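PDB 2PC1: acetyltransferase, GNAT family from Streptococcus agalactiae 2603V/R, which is probably an acyltransferase of the GNAT family, likely moving an acetyl group from acetyl-coenzyme A to an acceptor that has not been identified. Local coordinates for residues 43-46 against 52-55; 50-53 against 58-61; 94-99 against 146-151. All coordinates share one frame; numbering follows the deposited sequence.

Contact 1. Residues 43-46 against 52-55; sequences EIAK and WQKE. With SO4 (sulfate ion), chain B.
The indole of W52 has the methyl CD1 of I44 over one face and P59 on the opposite face, while a sulfate ion sits in plane at the pyrrole edge. The methyl lies nearer the rim than the middle of the six-membered ring, 4.2 Å from that ring's centroid and 25° off its normal, a CH-pi contact whose closest atoms are I44 CD1 and W52 CE3 at 3.9 Å. I44 gets there with CG1 beside its backbone N and an outstretched chi2 of 171°, which pushes CD1 off the helix and onto the indole at about a right angle to it. At the sulfate edge the indole N-H is shared: W52 NE1 stands 3.1 Å from O4 of the ion and 3.2 Å from O1, and neither bond is straight. Further along, Q53 bends at chi2 (-57°) and brings its amide back against the helix. Its OE1 meets the methyl of A45 at 3.5 Å from CB, and its NE2 runs beside CG2 of I44. That NE2 also donates to the backbone oxygens of Q51 and R41. R41, on the same helix, also reaches W52 O through its NH1. The loop is therefore fastened to the last turns of helix 30-46 by the methyl groups of I44 and A45 and by hydrogen bonds from R41. In GNAT enzymes the first helix and the loop after it commonly line the acceptor-substrate side of the central cleft, and an anion held at the W52 edge is consistent with such a pocket here.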
loop_
_atom_site.group_PDB
_atom_site.type_symbol
_atom_site.label_atom_id
_atom_site.label_comp_id
_atom_site.label_asym_id
_atom_site.label_seq_id
_atom_site.Cartn_x
_atom_site.Cartn_y
_atom_site.Cartn_z
ATOM N N GLU A 43 4.968 -11.764 9.026
ATOM C CA GLU A 43 5.074 -10.743 10.063
ATOM C C GLU A 43 3.680 -10.320 10.506
ATOM O O GLU A 43 3.412 -10.209 11.716
ATOM C CB GLU A 43 5.940 -9.557 9.619
ATOM C CG GLU A 43 7.425 -9.916 9.485
ATOM C CD GLU A 43 8.039 -10.531 10.756
ATOM O OE1 GLU A 43 8.198 -9.782 11.729
ATOM O OE2 GLU A 43 8.374 -11.743 10.787
ATOM N N ILE A 44 2.761 -10.126 9.567
ATOM C CA ILE A 44 1.377 -9.862 9.957
ATOM C C ILE A 44 0.801 -10.952 10.877
ATOM O O ILE A 44 0.055 -10.652 11.842
ATOM C CB ILE A 44 0.465 -9.714 8.727
ATOM C CG1 ILE A 44 0.868 -8.480 7.935
ATOM C CG2 ILE A 44 -1.014 -9.628 9.160
ATOM C CD1 ILE A 44 0.200 -8.356 6.602
ATOM N N ALA A 45 1.112 -12.219 10.608
ATOM C CA ALA A 45 0.504 -13.309 11.354
ATOM C C ALA A 45 0.887 -13.219 12.819
ATOM O O ALA A 45 0.094 -13.543 13.704
ATOM C CB ALA A 45 0.927 -14.637 10.780
ATOM N N LYS A 46 2.104 -12.763 13.086
ATOM C CA LYS A 46 2.581 -12.617 14.466
ATOM C C LYS A 46 1.739 -11.641 15.299
ATOM O O LYS A 46 1.730 -11.720 16.526
ATOM C CB LYS A 46 4.051 -12.209 14.490
ATOM C CG LYS A 46 4.979 -13.295 14.004
ATOM C CD LYS A 46 6.402 -12.819 13.942
ATOM C CE LYS A 46 7.341 -13.958 13.584
ATOM N NZ LYS A 46 8.735 -13.464 13.390
ATOM N N TRP A 52 -4.306 -10.926 5.104
ATOM C CA TRP A 52 -3.492 -11.758 4.194
ATOM C C TRP A 52 -3.374 -13.216 4.641
ATOM O O TRP A 52 -2.539 -13.949 4.117
ATOM C CB TRP A 52 -2.096 -11.181 3.960
ATOM C CG TRP A 52 -2.022 -9.833 3.329
ATOM C CD1 TRP A 52 -3.040 -8.971 3.065
ATOM C CD2 TRP A 52 -0.816 -9.184 2.924
ATOM N NE1 TRP A 52 -2.531 -7.826 2.489
ATOM C CE2 TRP A 52 -1.172 -7.940 2.384
ATOM C CE3 TRP A 52 0.526 -9.550 2.949
ATOM C CZ2 TRP A 52 -0.217 -7.028 1.908
ATOM C CZ3 TRP A 52 1.468 -8.655 2.436
ATOM C CH2 TRP A 52 1.089 -7.412 1.939
ATOM N N GLN A 53 -4.195 -13.648 5.591
ATOM C CA GLN A 53 -4.069 -14.981 6.199
ATOM C C GLN A 53 -5.160 -15.929 5.750
ATOM O O GLN A 53 -5.298 -17.002 6.330
ATOM C CB GLN A 53 -4.123 -14.884 7.719
ATOM C CG GLN A 53 -3.196 -13.863 8.352
ATOM C CD GLN A 53 -1.737 -14.063 7.998
ATOM O OE1 GLN A 53 -1.225 -15.194 8.075
ATOM N NE2 GLN A 53 -1.030 -12.964 7.701
ATOM N N LYS A 54 -5.909 -15.563 4.725
ATOM C CA LYS A 54 -7.103 -16.332 4.328
ATOM C C LYS A 54 -6.768 -17.452 3.366
ATOM O O LYS A 54 -5.698 -17.475 2.753
ATOM C CB LYS A 54 -8.129 -15.416 3.659
ATOM C CG LYS A 54 -8.488 -14.165 4.435
ATOM C CD LYS A 54 -8.917 -14.468 5.843
ATOM N N GLU A 55 -7.709 -18.389 3.224
ATOM C CA GLU A 55 -7.498 -19.569 2.384
ATOM C C GLU A 55 -7.201 -19.244 0.917
ATOM O O GLU A 55 -6.467 -19.986 0.257
ATOM C CB GLU A 55 -8.701 -20.519 2.483
HETATM S S SO4 B . -4.526 -4.907 1.192
HETATM O O1 SO4 B . -3.277 -5.379 0.646
HETATM O O2 SO4 B . -4.415 -3.472 1.434
HETATM O O3 SO4 B . -5.639 -5.170 0.302
HETATM O O4 SO4 B . -4.729 -5.584 2.470
#

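Contact 2. Residues 50-53 against 58-61. With SO4 (sulfate ion), chain B.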
loop_
_atom_site.group_PDB
_atom_site.type_symbol
_atom_site.label_atom_id
_atom_site.label_comp_id
_atom_site.label_asym_id
_atom_site.label_seq_id
_atom_site.Cartn_x
_atom_site.Cartn_y
_atom_site.Cartn_z
ATOM N N ASP A 50 -5.891 -11.273 10.811
ATOM C CA ASP A 50 -6.200 -12.160 9.711
ATOM C C ASP A 50 -5.891 -11.535 8.352
ATOM O O ASP A 50 -6.115 -12.169 7.327
ATOM C CB ASP A 50 -7.644 -12.680 9.785
ATOM C CG ASP A 50 -8.691 -11.594 9.632
ATOM O OD1 ASP A 50 -8.361 -10.411 9.435
ATOM O OD2 ASP A 50 -9.889 -11.960 9.718
ATOM N N GLN A 51 -5.330 -10.321 8.328
ATOM C CA GLN A 51 -4.945 -9.690 7.086
ATOM C C GLN A 51 -3.951 -10.565 6.326
ATOM O O GLN A 51 -2.919 -10.937 6.868
ATOM C CB GLN A 51 -4.333 -8.313 7.340
ATOM C CG GLN A 51 -4.033 -7.575 6.054
ATOM C CD GLN A 51 -3.600 -6.144 6.270
ATOM O OE1 GLN A 51 -3.082 -5.793 7.332
ATOM N NE2 GLN A 51 -3.794 -5.306 5.247
ATOM N N TRP A 52 -4.306 -10.926 5.104
ATOM C CA TRP A 52 -3.492 -11.758 4.194
ATOM C C TRP A 52 -3.374 -13.216 4.641
ATOM O O TRP A 52 -2.539 -13.949 4.117
ATOM C CB TRP A 52 -2.096 -11.181 3.960
ATOM C CG TRP A 52 -2.022 -9.833 3.329
ATOM C CD1 TRP A 52 -3.040 -8.971 3.065
ATOM C CD2 TRP A 52 -0.816 -9.184 2.924
ATOM N NE1 TRP A 52 -2.531 -7.826 2.489
ATOM C CE2 TRP A 52 -1.172 -7.940 2.384
ATOM C CE3 TRP A 52 0.526 -9.550 2.949
ATOM C CZ2 TRP A 52 -0.217 -7.028 1.908
ATOM C CZ3 TRP A 52 1.468 -8.655 2.436
ATOM C CH2 TRP A 52 1.089 -7.412 1.939
ATOM N N GLN A 53 -4.195 -13.648 5.591
ATOM C CA GLN A 53 -4.069 -14.981 6.199
ATOM C C GLN A 53 -5.160 -15.929 5.750
ATOM O O GLN A 53 -5.298 -17.002 6.330
ATOM C CB GLN A 53 -4.123 -14.884 7.719
ATOM C CG GLN A 53 -3.196 -13.863 8.352
ATOM C CD GLN A 53 -1.737 -14.063 7.998
ATOM O OE1 GLN A 53 -1.225 -15.194 8.075
ATOM N NE2 GLN A 53 -1.030 -12.964 7.701
ATOM N N TYR A 58 -4.565 -14.545 -0.735
ATOM C CA TYR A 58 -4.416 -13.153 -1.103
ATOM C C TYR A 58 -3.418 -12.452 -0.181
ATOM O O TYR A 58 -3.504 -12.615 1.026
ATOM C CB TYR A 58 -5.751 -12.412 -0.995
ATOM C CG TYR A 58 -5.607 -10.933 -1.193
ATOM C CD1 TYR A 58 -5.627 -10.391 -2.475
ATOM C CD2 TYR A 58 -5.389 -10.062 -0.115
ATOM C CE1 TYR A 58 -5.461 -9.058 -2.672
ATOM C CE2 TYR A 58 -5.228 -8.718 -0.301
ATOM C CZ TYR A 58 -5.270 -8.208 -1.593
ATOM O OH TYR A 58 -5.122 -6.872 -1.763
ATOM N N PRO A 59 -2.481 -11.672 -0.749
ATOM C CA PRO A 59 -2.182 -11.520 -2.167
ATOM C C PRO A 59 -1.330 -12.680 -2.643
ATOM O O PRO A 59 -0.295 -12.982 -2.037
ATOM C CB PRO A 59 -1.407 -10.203 -2.224
ATOM C CG PRO A 59 -1.170 -9.792 -0.837
ATOM C CD PRO A 59 -1.622 -10.807 0.076
ATOM N N ASN A 60 -1.751 -13.345 -3.710
ATOM C CA ASN A 60 -0.998 -14.467 -4.237
ATOM C C ASN A 60 -0.291 -14.089 -5.540
ATOM O O ASN A 60 -0.355 -12.953 -5.992
ATOM C CB ASN A 60 -1.894 -15.692 -4.410
ATOM C CG ASN A 60 -3.060 -15.448 -5.326
ATOM O OD1 ASN A 60 -2.946 -14.751 -6.335
ATOM N ND2 ASN A 60 -4.209 -16.047 -4.982
ATOM N N ARG A 61 0.402 -15.049 -6.139
ATOM C CA ARG A 61 1.209 -14.791 -7.320
ATOM C C ARG A 61 0.341 -14.204 -8.433
ATOM O O ARG A 61 0.739 -13.291 -9.127
ATOM C CB ARG A 61 1.874 -16.098 -7.764
ATOM C CG ARG A 61 2.714 -16.046 -9.039
ATOM C CD ARG A 61 3.480 -17.361 -9.227
ATOM N NE ARG A 61 4.506 -17.485 -8.193
ATOM C CZ ARG A 61 5.795 -17.166 -8.336
ATOM N NH1 ARG A 61 6.260 -16.732 -9.498
ATOM N NH2 ARG A 61 6.616 -17.279 -7.302
HETATM S S SO4 B . -4.526 -4.907 1.192
HETATM O O1 SO4 B . -3.277 -5.379 0.646
HETATM O O2 SO4 B . -4.415 -3.472 1.434
HETATM O O3 SO4 B . -5.639 -5.170 0.302
HETATM O O4 SO4 B . -4.729 -5.584 2.470
#
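Sulfate O4 is gripped from two neighbouring side chains of the turn, Q51 NE2 at 2.9 Å and the indole N-H of W52. Q51 manages this with CG anti to its backbone N (chi1 -175°) and the chain extended beyond, while its OE1 is taken by N153. From the other segment Y58 OH donates to sulfate O3 at 2.7 Å, and it is also hydrogen-bonded to R116 NH1. The backbone N of R116 adds a further bond to the ion. Next to the sulfate, Y58 presents its edge to the face of W52 in an offset edge-to-face pair, the Y58 centroid 5.6 Å from that of the five-membered ring and the planes at 88°. P59 lies over the same face: its CD is 3.5 Å from the five-membered ring centroid of W52, only 16° off the normal, a close CH-pi contact. The cis peptide between Y58 and P59 folds the two rings together, with P59 CB over the centre of the tyrosine. The backbones also meet, W52 CA giving a C-H...O contact to Y58 O at 3.3 Å. W52 is the third residue of a type II turn closed by Q53 N and D50 O (3.0 Å), and its positive phi belongs to that turn. The other guanidinium nitrogen of R41, NH2, holds P59 O, so that one arginine ties both segments to helix 30-46. Neutral N-H and O-H donors thus face the sulfate, with R116 close by, a setting that would suit an anionic or strongly polar group; the sulfate, probably from the crystallisation liquor, may mark part of a substrate pocket.

Contact 3. Residues 94-99 against 146-151; sequences EVYDAI and RCDTHE
Y96 and D148 are brought together by their first torsions: in Y96, chi1 of -76° puts CG beside the backbone N and aims the ring at the strand, while D148 takes the crowded position between N and carbonyl carbon (chi1 62°), turning its carboxylate to the phenol. The result is a short bond, Y96 OH to D148 OD2 at 2.6 Å. The hydroxyl uses the anti lone pair of OD2, which lies in the plane of the ring at its edge, and ring and carboxylate planes stand 86° apart. Beside it, Y96 CE1 is 3.3 Å from the same OD2. At the other ortho carbon of the phenol, CE2, the Y96 ring meets R146 CB at 3.9 Å. The extended R146 then runs back past the tyrosine to D144, its guanidinium making cation-pi contacts with Y111 and W104. W104 also meets the Y96 ring and bonds Y96 O. The loop 94-99, between strands 81-91 and 111-119, is thus pinned onto strand 144-149 where that strand lies between 111-119 and 177-183. Y96 and I99 also pack on strand 166-171, while the side chains of C147 and T149 touch helix 154-162.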
loop_
_atom_site.group_PDB
_atom_site.type_symbol
_atom_site.label_atom_id
_atom_site.label_comp_id
_atom_site.label_asym_id
_atom_site.label_seq_id
_atom_site.Cartn_x
_atom_site.Cartn_y
_atom_site.Cartn_z
ATOM N N GLU A 94 -15.185 0.866 -5.203
ATOM C CA GLU A 94 -16.603 0.863 -4.884
ATOM C C GLU A 94 -16.870 0.773 -3.378
ATOM O O GLU A 94 -17.763 1.426 -2.859
ATOM C CB GLU A 94 -17.333 -0.291 -5.592
ATOM C CG GLU A 94 -17.161 -0.322 -7.119
ATOM C CD GLU A 94 -17.692 0.912 -7.829
ATOM O OE1 GLU A 94 -18.788 1.393 -7.475
ATOM O OE2 GLU A 94 -17.009 1.390 -8.766
ATOM N N VAL A 95 -16.081 -0.036 -2.684
ATOM C CA VAL A 95 -16.321 -0.255 -1.258
ATOM C C VAL A 95 -16.090 1.036 -0.455
ATOM O O VAL A 95 -16.642 1.218 0.618
ATOM C CB VAL A 95 -15.476 -1.447 -0.735
ATOM C CG1 VAL A 95 -15.511 -1.558 0.791
ATOM C CG2 VAL A 95 -16.003 -2.731 -1.365
ATOM N N TYR A 96 -15.266 1.941 -0.972
ATOM C CA TYR A 96 -15.033 3.219 -0.310
ATOM C C TYR A 96 -16.282 4.096 -0.267
ATOM O O TYR A 96 -16.418 4.959 0.601
ATOM C CB TYR A 96 -13.870 3.978 -0.969
ATOM C CG TYR A 96 -12.500 3.476 -0.627
ATOM C CD1 TYR A 96 -12.278 2.347 0.170
ATOM C CD2 TYR A 96 -11.380 4.125 -1.126
ATOM C CE1 TYR A 96 -10.985 1.911 0.487
ATOM C CE2 TYR A 96 -10.116 3.676 -0.835
ATOM C CZ TYR A 96 -9.909 2.595 -0.027
ATOM O OH TYR A 96 -8.597 2.225 0.221
ATOM N N ASP A 97 -17.235 3.864 -1.169
ATOM C CA ASP A 97 -18.468 4.584 -1.100
ATOM C C ASP A 97 -19.323 4.194 0.095
ATOM O O ASP A 97 -20.224 4.924 0.437
ATOM C CB ASP A 97 -19.297 4.372 -2.371
ATOM C CG ASP A 97 -18.585 4.861 -3.631
ATOM O OD1 ASP A 97 -17.800 5.829 -3.531
ATOM O OD2 ASP A 97 -18.827 4.267 -4.716
ATOM N N ALA A 98 -19.020 3.046 0.706
ATOM C CA ALA A 98 -19.750 2.536 1.856
ATOM C C ALA A 98 -19.107 2.953 3.168
ATOM O O ALA A 98 -19.385 2.366 4.210
ATOM C CB ALA A 98 -19.819 1.022 1.752
ATOM N N ILE A 99 -18.262 3.978 3.149
ATOM C CA ILE A 99 -17.674 4.494 4.370
ATOM C C ILE A 99 -18.742 4.821 5.418
ATOM O O ILE A 99 -19.821 5.334 5.109
ATOM C CB ILE A 99 -16.773 5.724 4.070
ATOM C CG1 ILE A 99 -15.946 6.102 5.311
ATOM C CG2 ILE A 99 -17.547 6.885 3.554
ATOM C CD1 ILE A 99 -14.758 6.983 4.982
ATOM N N ARG A 146 -5.621 7.720 -1.219
ATOM C CA ARG A 146 -6.378 6.982 -0.211
ATOM C C ARG A 146 -5.735 5.632 0.083
ATOM O O ARG A 146 -4.985 5.080 -0.711
ATOM C CB ARG A 146 -7.794 6.817 -0.674
ATOM C CG ARG A 146 -8.430 8.181 -0.946
ATOM C CD ARG A 146 -9.929 8.115 -1.138
ATOM N NE ARG A 146 -10.382 9.419 -1.627
ATOM C CZ ARG A 146 -11.655 9.771 -1.761
ATOM N NH1 ARG A 146 -12.615 8.951 -1.362
ATOM N NH2 ARG A 146 -11.952 10.916 -2.332
ATOM N N CYS A 147 -6.038 5.081 1.230
ATOM C CA CYS A 147 -5.479 3.796 1.668
ATOM C C CYS A 147 -6.385 3.276 2.739
ATOM O O CYS A 147 -7.056 4.057 3.425
ATOM C CB CYS A 147 -4.078 3.988 2.222
ATOM S SG CYS A 147 -3.125 2.456 2.400
ATOM N N ASP A 148 -6.449 1.987 2.903
ATOM C CA ASP A 148 -7.195 1.429 4.036
ATOM C C ASP A 148 -6.308 0.380 4.648
ATOM O O ASP A 148 -5.440 -0.181 3.984
ATOM C CB ASP A 148 -8.526 0.860 3.632
ATOM C CG ASP A 148 -8.402 -0.298 2.659
ATOM O OD1 ASP A 148 -8.185 -1.437 3.101
ATOM O OD2 ASP A 148 -8.502 -0.060 1.438
ATOM N N THR A 149 -6.497 0.105 5.918
ATOM C CA THR A 149 -5.754 -0.955 6.567
ATOM C C THR A 149 -6.578 -1.638 7.626
ATOM O O THR A 149 -7.637 -1.182 8.038
ATOM C CB THR A 149 -4.411 -0.439 7.130
ATOM O OG1 THR A 149 -3.541 -1.542 7.395
ATOM C CG2 THR A 149 -4.586 0.355 8.357
ATOM N N HIS A 150 -6.066 -2.774 8.064
ATOM C CA HIS A 150 -6.704 -3.562 9.090
ATOM C C HIS A 150 -6.600 -2.850 10.428
ATOM O O HIS A 150 -5.607 -2.169 10.732
ATOM C CB HIS A 150 -5.989 -4.926 9.179
ATOM C CG HIS A 150 -6.735 -5.992 9.925
ATOM N ND1 HIS A 150 -6.799 -6.068 11.309
ATOM C CD2 HIS A 150 -7.369 -7.100 9.462
ATOM C CE1 HIS A 150 -7.485 -7.152 11.659
ATOM N NE2 HIS A 150 -7.848 -7.785 10.553
ATOM N N GLU A 151 -7.610 -3.074 11.264
ATOM C CA GLU A 151 -7.629 -2.504 12.574
ATOM C C GLU A 151 -6.429 -2.875 13.415
ATOM O O GLU A 151 -6.021 -2.106 14.285
ATOM C CB GLU A 151 -8.911 -2.937 13.302
ATOM C CG GLU A 151 -10.152 -2.266 12.766
ATOM C CD GLU A 151 -11.403 -2.783 13.436
ATOM O OE1 GLU A 151 -11.615 -4.015 13.468
ATOM O OE2 GLU A 151 -12.159 -1.952 13.935
#

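How the contacts relate
Contacts 1 and 2 share W52 and Q53, and the same loop between helices 30-46 and 61-70: contact 1 leans it on the helix end, partly exposed and mostly apolar, while contact 2 is buried and folds the loop on itself beside a sulfate. Contact 3, about 17 Å from contact 2 between centres, is also buried but belongs to the sheet; across its segments a short phenol-carboxylate bond takes the place of ring stacking and CH-pi contacts. The two regions meet: D50 OD1 lies 2.9 Å from H150 NE2, a probable hydrogen bond between the turn and segment 146-151. Nearest atoms of the D148 side chain and the sulfate are about 5 Å apart, consistent with contact 3 bordering the same pocket.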